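Local coordinates for protein trichothecene 15-O-acetyltransferase TRI3 (Fusarium sporotrichioides, PDB 3FOT) that transfers an acetyl group to the C-15 oxygen of trichothecenes, a step in the fungal biosynthesis of mycotoxins such as T-2 toxin, at residues Q471-A477 against I492-Y498; W138-E143 against L276-V280. One frame throughout, in Å; residues are numbered along the deposited sequence.

How the contacts relate
Both contacts reach the same four-stranded sheet. Strand 486-494, used by contact 1, is the neighbour of strand 277-283, used by contact 2. Contact 1 is buried and lies within this sheet and its loops. It is rich in backbone bonds, and its polar side chains mostly meet backbone groups. Contact 2 is only partly buried and brings a helix from another part of the fold against strand 277-283, at one edge of that sheet. Its chemistry is a salt bridge beside apolar packing. The two contacts touch each other: Y493 and R278 are joined through their backbones, and D495 pairs with both L276 and R278.

Contact 1. Residues Q471-A477 against I492-Y498; sequences QSLPYLA and IYNDANY
A477 and I492 form an antiparallel hydrogen-bonded pair at the open end of the β-hairpin made by strands 477-483 and 486-494 in this BAHD-superfamily enzyme. A477 N donates to I492 O at 3.0 Å, and I492 N donates to A477 O. Before the hairpin the chain loops over. The CB of Q471 rests on I492 CG2 at 3.6 Å. With CG anti to the backbone N (chi1 170°), the Q471 chain runs past Y493, where Q471 CG lies 3.9 Å from Y493 CA. It bends at chi2, and the amide turns back and ties the loop to itself. OE1 accepts from L473 N. NE2 donates to Y475 O and lies over the centre of one face of the Y475 ring. The backbone of Q471 is also held: its O receives N494 ND2 on a lone pair, in a nearly straight bond (N-H...O angle 171°). N494 OD1 forms an Asx turn with A496 N and also bonds to A275. L476 CD2 sits over the centre of the Y498 ring, 3.7 Å from the centroid. P474 O lies at the edge of that ring, near its plane, and accepts from Y498 OH at 2.7 Å.

Contact 2. Residues W138-E143 against L276-V280; sequences WSEMEE and LPRCV
The side chains of E143 and R278 cross at about a right angle and form the salt bridge of this contact. The guanidinium meets the carboxylate end-on, and both NH1 and NH2 reach the one oxygen OE2. R278 NH1 lies 2.9 Å from E143 OE2 and uses its anti lone pair. R278 NH2 is farther from E143 OE2, at 3.2 Å, and reaches it from 31° out of the carboxylate plane. OE2 itself lies in the guanidinium plane, but the two flat groups are turned 70° apart. The CB of R278 points away from the helix; a bend at chi2 (-62°) brings the charged end back to it. R278 NE pairs with D495, so two acids hold this guanidinium.

The side chain of L276 lies across that of E143 at about a right angle, with L276 CD1 on E143 CG at 3.7 Å. Its other branch, L276 CD2, packs 3.4 Å from E142 O. The E142 side chain bends at chi2 and crosses that of P277, placing E142 OE1 3.7 Å from P277 CG. Its carboxylate is held elsewhere, by R145, Y54 and N470.

W138 comes to the strand with the edge of its six-membered ring. W138 CH2 meets R278 C at 3.6 Å, near the ring plane. W138 NE1 bonds to N470, and Y54 stacks edge-to-face with the indole.

Helix 134-147 is the connection of a beta-alpha-beta crossover between parallel strands 125-129 and 158-163. M141 packs on strands 158-163 and 177-184 of the six-stranded sheet that holds this pair. The helix thus bridges that sheet and strand 277-283, an outermost strand of the four-stranded sheet; residues 138-143 run nearly antiparallel to 277-280. The next strand across is 486-494, where Y493 touches R278, and V280 packs on helix 500-516.

Contact 1. Residues Q471-A477 against I492-Y498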
ATOM      1  N   GLN A 471      -9.211   5.591  -3.322  1.00 14.21           N
ATOM      2  CA  GLN A 471      -9.269   5.681  -4.781  1.00 15.04           C
ATOM      3  C   GLN A 471     -10.168   6.848  -5.194  1.00 16.14           C
ATOM      4  O   GLN A 471     -11.373   6.847  -4.896  1.00 15.62           O
ATOM      5  CB  GLN A 471      -9.781   4.375  -5.394  1.00 15.35           C
ATOM      6  CG  GLN A 471     -10.114   4.448  -6.904  1.00 16.30           C
ATOM      7  CD  GLN A 471      -8.887   4.648  -7.789  1.00 17.73           C
ATOM      8  OE1 GLN A 471      -8.154   5.623  -7.646  1.00 19.17           O
ATOM      9  NE2 GLN A 471      -8.681   3.730  -8.735  1.00 16.31           N
ATOM     10  N   SER A 472      -9.555   7.828  -5.858  1.00 15.98           N
ATOM     11  CA  SER A 472     -10.254   8.993  -6.379  1.00 16.85           C
ATOM     12  C   SER A 472     -10.307   9.008  -7.917  1.00 16.00           C
ATOM     13  O   SER A 472     -10.878   9.929  -8.503  1.00 15.65           O
ATOM     14  CB  SER A 472      -9.529  10.257  -5.912  1.00 17.86           C
ATOM     15  OG  SER A 472      -8.220  10.314  -6.508  1.00 21.96           O
ATOM     16  N   LEU A 473      -9.665   8.033  -8.552  1.00 14.15           N
ATOM     17  CA  LEU A 473      -9.664   7.931 -10.019  1.00 14.45           C
ATOM     18  C   LEU A 473     -10.672   6.863 -10.440  1.00 14.17           C
ATOM     19  O   LEU A 473     -11.079   6.033  -9.608  1.00 14.09           O
ATOM     20  CB  LEU A 473      -8.246   7.656 -10.555  1.00 14.53           C
ATOM     21  CG  LEU A 473      -7.323   8.895 -10.602  1.00 16.05           C
ATOM     22  CD1 LEU A 473      -5.876   8.525 -10.894  1.00 17.61           C
ATOM     23  CD2 LEU A 473      -7.817   9.977 -11.602  1.00 16.13           C
ATOM     24  N   PRO A 474     -11.128   6.903 -11.703  1.00 13.73           N
ATOM     25  CA  PRO A 474     -12.246   6.070 -12.105  1.00 14.21           C
ATOM     26  C   PRO A 474     -11.895   4.662 -12.599  1.00 13.70           C
ATOM     27  O   PRO A 474     -12.659   4.093 -13.356  1.00 15.18           O
ATOM     28  CB  PRO A 474     -12.880   6.887 -13.233  1.00 14.21           C
ATOM     29  CG  PRO A 474     -11.701   7.523 -13.891  1.00 14.67           C
ATOM     30  CD  PRO A 474     -10.725   7.833 -12.778  1.00 14.37           C
ATOM     31  N   TYR A 475     -10.757   4.101 -12.186  1.00 14.05           N
ATOM     32  CA  TYR A 475     -10.474   2.696 -12.536  1.00 13.72           C
ATOM     33  C   TYR A 475     -10.646   1.822 -11.302  1.00 13.97           C
ATOM     34  O   TYR A 475     -10.579   2.308 -10.174  1.00 13.21           O
ATOM     35  CB  TYR A 475      -9.074   2.492 -13.143  1.00 14.74           C
ATOM     36  CG  TYR A 475      -7.937   2.976 -12.289  1.00 16.44           C
ATOM     37  CD1 TYR A 475      -7.294   2.124 -11.382  1.00 15.42           C
ATOM     38  CD2 TYR A 475      -7.480   4.289 -12.395  1.00 17.41           C
ATOM     39  CE1 TYR A 475      -6.229   2.570 -10.619  1.00 16.79           C
ATOM     40  CE2 TYR A 475      -6.442   4.747 -11.621  1.00 18.37           C
ATOM     41  CZ  TYR A 475      -5.822   3.894 -10.729  1.00 18.90           C
ATOM     42  OH  TYR A 475      -4.770   4.362  -9.975  1.00 20.41           O
ATOM     43  N   LEU A 476     -10.882   0.539 -11.530  1.00 12.88           N
ATOM     44  CA  LEU A 476     -10.991  -0.410 -10.437  1.00 13.15           C
ATOM     45  C   LEU A 476      -9.573  -0.755 -10.063  1.00 13.34           C
ATOM     46  O   LEU A 476      -8.787  -1.162 -10.920  1.00 14.43           O
ATOM     47  CB  LEU A 476     -11.745  -1.668 -10.884  1.00 12.83           C
ATOM     48  CG  LEU A 476     -13.213  -1.467 -11.267  1.00 13.30           C
ATOM     49  CD1 LEU A 476     -13.806  -2.790 -11.656  1.00 14.34           C
ATOM     50  CD2 LEU A 476     -14.039  -0.828 -10.137  1.00 13.98           C
ATOM     51  N   ALA A 477      -9.225  -0.550  -8.794  1.00 13.69           N
ATOM     52  CA  ALA A 477      -7.877  -0.867  -8.345  1.00 13.95           C
ATOM     53  C   ALA A 477      -7.973  -2.139  -7.533  1.00 13.95           C
ATOM     54  O   ALA A 477      -8.576  -2.135  -6.454  1.00 14.13           O
ATOM     55  CB  ALA A 477      -7.331   0.275  -7.478  1.00 14.14           C
ATOM     56  N   ILE A 492     -10.773  -1.528  -4.796  1.00 12.22           N
ATOM     57  CA  ILE A 492     -11.114  -0.197  -4.332  1.00 12.88           C
ATOM     58  C   ILE A 492     -11.557   0.603  -5.548  1.00 12.53           C
ATOM     59  O   ILE A 492     -10.989   0.464  -6.641  1.00 12.88           O
ATOM     60  CB  ILE A 492      -9.944   0.497  -3.620  1.00 13.35           C
ATOM     61  CG1 ILE A 492      -9.391  -0.379  -2.499  1.00 16.90           C
ATOM     62  CG2 ILE A 492     -10.380   1.803  -3.009  1.00 14.96           C
ATOM     63  CD1 ILE A 492      -8.100  -0.990  -2.846  1.00 22.95           C
ATOM     64  N   TYR A 493     -12.603   1.383  -5.351  1.00 12.34           N
ATOM     65  CA  TYR A 493     -13.191   2.127  -6.442  1.00 12.94           C
ATOM     66  C   TYR A 493     -13.766   3.384  -5.865  1.00 13.14           C
ATOM     67  O   TYR A 493     -13.870   3.523  -4.638  1.00 13.85           O
ATOM     68  CB  TYR A 493     -14.250   1.293  -7.146  1.00 13.13           C
ATOM     69  CG  TYR A 493     -15.493   0.994  -6.354  1.00 11.93           C
ATOM     70  CD1 TYR A 493     -16.680   1.670  -6.622  1.00 14.58           C
ATOM     71  CD2 TYR A 493     -15.501   0.014  -5.350  1.00 14.22           C
ATOM     72  CE1 TYR A 493     -17.823   1.397  -5.918  1.00 14.48           C
ATOM     73  CE2 TYR A 493     -16.649  -0.271  -4.651  1.00 13.71           C
ATOM     74  CZ  TYR A 493     -17.808   0.424  -4.945  1.00 15.33           C
ATOM     75  OH  TYR A 493     -18.966   0.160  -4.242  1.00 17.12           O
ATOM     76  N   ASN A 494     -14.098   4.322  -6.738  1.00 13.51           N
ATOM     77  CA  ASN A 494     -14.796   5.504  -6.296  1.00 14.09           C
ATOM     78  C   ASN A 494     -16.268   5.342  -6.626  1.00 14.71           C
ATOM     79  O   ASN A 494     -16.604   5.001  -7.760  1.00 13.87           O
ATOM     80  CB  ASN A 494     -14.212   6.731  -6.966  1.00 14.58           C
ATOM     81  CG  ASN A 494     -14.657   7.987  -6.293  1.00 15.20           C
ATOM     82  OD1 ASN A 494     -15.738   8.496  -6.586  1.00 18.08           O
ATOM     83  ND2 ASN A 494     -13.869   8.451  -5.322  1.00 15.02           N
ATOM     84  N   ASP A 495     -17.147   5.592  -5.650  1.00 15.12           N
ATOM     85  CA  ASP A 495     -18.570   5.286  -5.842  1.00 16.31           C
ATOM     86  C   ASP A 495     -19.358   6.247  -6.728  1.00 16.50           C
ATOM     87  O   ASP A 495     -20.552   6.023  -6.958  1.00 15.99           O
ATOM     88  CB  ASP A 495     -19.306   4.981  -4.531  1.00 17.64           C
ATOM     89  CG  ASP A 495     -19.543   6.209  -3.667  1.00 20.80           C
ATOM     90  OD1 ASP A 495     -19.246   7.342  -4.084  1.00 23.72           O
ATOM     91  OD2 ASP A 495     -20.060   6.037  -2.537  1.00 25.67           O
ATOM     92  N   ALA A 496     -18.692   7.285  -7.229  1.00 15.09           N
ATOM     93  CA  ALA A 496     -19.249   8.091  -8.311  1.00 16.34           C
ATOM     94  C   ALA A 496     -19.203   7.326  -9.634  1.00 16.11           C
ATOM     95  O   ALA A 496     -20.029   7.564 -10.528  1.00 16.54           O
ATOM     96  CB  ALA A 496     -18.485   9.373  -8.447  1.00 15.69           C
ATOM     97  N   ASN A 497     -18.236   6.413  -9.749  1.00 15.65           N
ATOM     98  CA  ASN A 497     -17.877   5.837 -11.052  1.00 16.00           C
ATOM     99  C   ASN A 497     -18.460   4.448 -11.313  1.00 15.96           C
ATOM    100  O   ASN A 497     -18.637   4.048 -12.482  1.00 16.76           O
ATOM    101  CB  ASN A 497     -16.353   5.815 -11.222  1.00 16.24           C
ATOM    102  CG  ASN A 497     -15.711   7.163 -10.964  1.00 16.15           C
ATOM    103  OD1 ASN A 497     -14.722   7.247 -10.242  1.00 14.99           O
ATOM    104  ND2 ASN A 497     -16.284   8.238 -11.538  1.00 14.43           N
ATOM    105  N   TYR A 498     -18.734   3.717 -10.233  1.00 15.91           N
ATOM    106  CA  TYR A 498     -19.307   2.384 -10.313  1.00 15.81           C
ATOM    107  C   TYR A 498     -20.326   2.168  -9.208  1.00 16.96           C
ATOM    108  O   TYR A 498     -20.270   2.799  -8.160  1.00 16.16           O
ATOM    109  CB  TYR A 498     -18.214   1.317 -10.139  1.00 15.76           C
ATOM    110  CG  TYR A 498     -17.103   1.450 -11.125  1.00 13.49           C
ATOM    111  CD1 TYR A 498     -17.152   0.779 -12.360  1.00 15.26           C
ATOM    112  CD2 TYR A 498     -16.000   2.242 -10.838  1.00 11.10           C
ATOM    113  CE1 TYR A 498     -16.118   0.901 -13.277  1.00 13.48           C
ATOM    114  CE2 TYR A 498     -14.956   2.368 -11.752  1.00 12.61           C
ATOM    115  CZ  TYR A 498     -15.022   1.699 -12.962  1.00 13.93           C
ATOM    116  OH  TYR A 498     -13.998   1.831 -13.875  1.00 13.05           O
TER
HETATM  117  O   HOH W   1     -12.814   9.474 -10.485  1.00 19.00           O
HETATM  118  O   HOH W   2     -13.012   4.020  -9.412  1.00 18.22           O
HETATM  119  O   HOH W   3     -11.803   0.018 -14.224  1.00 13.25           O

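Contact 2. Residues W138-E143 against L276-V280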
ATOM      1  N   TRP A 138     -13.198   3.368   8.672  1.00  9.63           N
ATOM      2  CA  TRP A 138     -12.664   3.946   7.437  1.00 10.24           C
ATOM      3  C   TRP A 138     -13.797   4.646   6.676  1.00 10.86           C
ATOM      4  O   TRP A 138     -13.676   5.812   6.258  1.00 10.62           O
ATOM      5  CB  TRP A 138     -12.032   2.826   6.594  1.00 11.12           C
ATOM      6  CG  TRP A 138     -11.651   3.271   5.198  1.00 11.21           C
ATOM      7  CD1 TRP A 138     -10.791   4.251   4.877  1.00 11.85           C
ATOM      8  CD2 TRP A 138     -12.149   2.746   3.968  1.00 11.85           C
ATOM      9  NE1 TRP A 138     -10.708   4.388   3.498  1.00 11.81           N
ATOM     10  CE2 TRP A 138     -11.544   3.476   2.922  1.00 12.19           C
ATOM     11  CE3 TRP A 138     -13.051   1.728   3.648  1.00 12.70           C
ATOM     12  CZ2 TRP A 138     -11.783   3.206   1.577  1.00 12.90           C
ATOM     13  CZ3 TRP A 138     -13.300   1.457   2.303  1.00 14.17           C
ATOM     14  CH2 TRP A 138     -12.668   2.194   1.283  1.00 13.48           C
ATOM     15  N   SER A 139     -14.899   3.918   6.491  1.00 11.88           N
ATOM     16  CA  SER A 139     -16.068   4.447   5.786  1.00 13.39           C
ATOM     17  C   SER A 139     -16.524   5.758   6.425  1.00 12.99           C
ATOM     18  O   SER A 139     -16.788   6.749   5.736  1.00 12.58           O
ATOM     19  CB  SER A 139     -17.209   3.420   5.805  1.00 13.82           C
ATOM     20  OG  SER A 139     -16.881   2.303   4.980  1.00 20.46           O
ATOM     21  N   GLU A 140     -16.596   5.761   7.751  1.00 12.45           N
ATOM     22  CA  GLU A 140     -17.088   6.910   8.480  1.00 13.77           C
ATOM     23  C   GLU A 140     -16.136   8.091   8.324  1.00 12.86           C
ATOM     24  O   GLU A 140     -16.571   9.233   8.155  1.00 12.85           O
ATOM     25  CB  GLU A 140     -17.257   6.521   9.948  1.00 14.59           C
ATOM     26  CG  GLU A 140     -17.519   7.669  10.851  1.00 19.01           C
ATOM     27  CD  GLU A 140     -17.450   7.260  12.300  1.00 24.31           C
ATOM     28  OE1 GLU A 140     -16.992   8.097  13.112  1.00 28.77           O
ATOM     29  OE2 GLU A 140     -17.834   6.108  12.603  1.00 25.48           O
ATOM     30  N   MET A 141     -14.834   7.807   8.357  1.00 12.39           N
ATOM     31  CA  MET A 141     -13.828   8.841   8.249  1.00 12.69           C
ATOM     32  C   MET A 141     -13.829   9.459   6.855  1.00 12.99           C
ATOM     33  O   MET A 141     -13.722  10.694   6.693  1.00 12.71           O
ATOM     34  CB  MET A 141     -12.446   8.275   8.597  1.00 12.18           C
ATOM     35  CG  MET A 141     -12.269   8.019  10.072  1.00 13.18           C
ATOM     36  SD  MET A 141     -10.674   7.177  10.369  1.00 15.18           S
ATOM     37  CE  MET A 141      -9.502   8.445   9.928  1.00 15.19           C
ATOM     38  N   GLU A 142     -14.010   8.612   5.854  1.00 12.44           N
ATOM     39  CA  GLU A 142     -14.060   9.107   4.483  1.00 13.89           C
ATOM     40  C   GLU A 142     -15.337   9.895   4.220  1.00 15.28           C
ATOM     41  O   GLU A 142     -15.291  10.944   3.569  1.00 16.11           O
ATOM     42  CB  GLU A 142     -13.851   7.967   3.499  1.00 14.43           C
ATOM     43  CG  GLU A 142     -12.406   7.473   3.523  1.00 12.48           C
ATOM     44  CD  GLU A 142     -11.401   8.580   3.192  1.00 16.27           C
ATOM     45  OE1 GLU A 142     -11.702   9.449   2.336  1.00 18.54           O
ATOM     46  OE2 GLU A 142     -10.317   8.611   3.799  1.00 15.14           O
ATOM     47  N   GLU A 143     -16.454   9.424   4.761  1.00 16.20           N
ATOM     48  CA  GLU A 143     -17.713  10.195   4.693  1.00 18.80           C
ATOM     49  C   GLU A 143     -17.581  11.541   5.435  1.00 18.63           C
ATOM     50  O   GLU A 143     -17.958  12.599   4.899  1.00 19.24           O
ATOM     51  CB  GLU A 143     -18.893   9.355   5.206  1.00 18.54           C
ATOM     52  CG  GLU A 143     -19.236   8.169   4.298  1.00 21.47           C
ATOM     53  CD  GLU A 143     -20.011   7.040   4.989  1.00 22.60           C
ATOM     54  OE1 GLU A 143     -20.543   7.260   6.112  1.00 27.46           O
ATOM     55  OE2 GLU A 143     -20.079   5.922   4.401  1.00 26.14           O
ATOM     56  N   LEU A 276     -17.030   9.163  -3.074  1.00 17.45           N
ATOM     57  CA  LEU A 276     -16.277   8.572  -1.968  1.00 18.04           C
ATOM     58  C   LEU A 276     -15.549   7.288  -2.356  1.00 17.12           C
ATOM     59  O   LEU A 276     -16.084   6.512  -3.146  1.00 16.25           O
ATOM     60  CB  LEU A 276     -17.231   8.281  -0.807  1.00 18.51           C
ATOM     61  CG  LEU A 276     -17.841   9.538  -0.165  1.00 20.08           C
ATOM     62  CD1 LEU A 276     -18.975   9.228   0.798  1.00 22.12           C
ATOM     63  CD2 LEU A 276     -16.763  10.297   0.550  1.00 21.53           C
ATOM     64  N   PRO A 277     -14.339   7.051  -1.774  1.00 17.24           N
ATOM     65  CA  PRO A 277     -13.687   5.757  -2.010  1.00 17.32           C
ATOM     66  C   PRO A 277     -14.450   4.647  -1.327  1.00 17.37           C
ATOM     67  O   PRO A 277     -14.950   4.830  -0.197  1.00 17.15           O
ATOM     68  CB  PRO A 277     -12.293   5.932  -1.376  1.00 17.39           C
ATOM     69  CG  PRO A 277     -12.471   6.987  -0.356  1.00 18.25           C
ATOM     70  CD  PRO A 277     -13.529   7.925  -0.902  1.00 17.51           C
ATOM     71  N   ARG A 278     -14.562   3.505  -2.000  1.00 16.99           N
ATOM     72  CA  ARG A 278     -15.236   2.368  -1.421  1.00 17.30           C
ATOM     73  C   ARG A 278     -14.435   1.125  -1.711  1.00 16.80           C
ATOM     74  O   ARG A 278     -13.532   1.143  -2.542  1.00 17.51           O
ATOM     75  CB  ARG A 278     -16.647   2.198  -1.976  1.00 17.46           C
ATOM     76  CG  ARG A 278     -17.588   3.366  -1.738  1.00 18.96           C
ATOM     77  CD  ARG A 278     -17.830   3.637  -0.262  1.00 21.60           C
ATOM     78  NE  ARG A 278     -18.889   4.624  -0.068  1.00 23.96           N
ATOM     79  CZ  ARG A 278     -19.338   5.031   1.121  1.00 25.68           C
ATOM     80  NH1 ARG A 278     -18.819   4.551   2.240  1.00 25.02           N
ATOM     81  NH2 ARG A 278     -20.318   5.923   1.190  1.00 26.35           N
ATOM     82  N   CYS A 279     -14.754   0.045  -1.021  1.00 17.44           N
ATOM     83  CA  CYS A 279     -14.000  -1.199  -1.134  0.50 17.41           C
ATOM     84  C   CYS A 279     -14.930  -2.419  -1.202  1.00 17.55           C
ATOM     85  O   CYS A 279     -15.914  -2.448  -0.495  1.00 17.53           O
ATOM     86  CB  CYS A 279     -13.070  -1.304   0.080  0.50 18.24           C
ATOM     87  SG  CYS A 279     -11.828  -2.584  -0.018  0.50 18.87           S
ATOM     88  N   VAL A 280     -14.592  -3.420  -2.017  1.00 16.36           N
ATOM     89  CA  VAL A 280     -15.280  -4.707  -2.000  1.00 15.87           C
ATOM     90  C   VAL A 280     -14.195  -5.743  -1.786  1.00 15.31           C
ATOM     91  O   VAL A 280     -13.186  -5.729  -2.484  1.00 15.47           O
ATOM     92  CB  VAL A 280     -16.052  -4.991  -3.309  1.00 15.64           C
ATOM     93  CG1 VAL A 280     -16.694  -6.379  -3.234  1.00 18.07           C
ATOM     94  CG2 VAL A 280     -17.127  -3.947  -3.524  1.00 15.86           C
TER
HETATM   95  O   HOH W   4     -16.724   2.691   2.600  1.00 29.63           O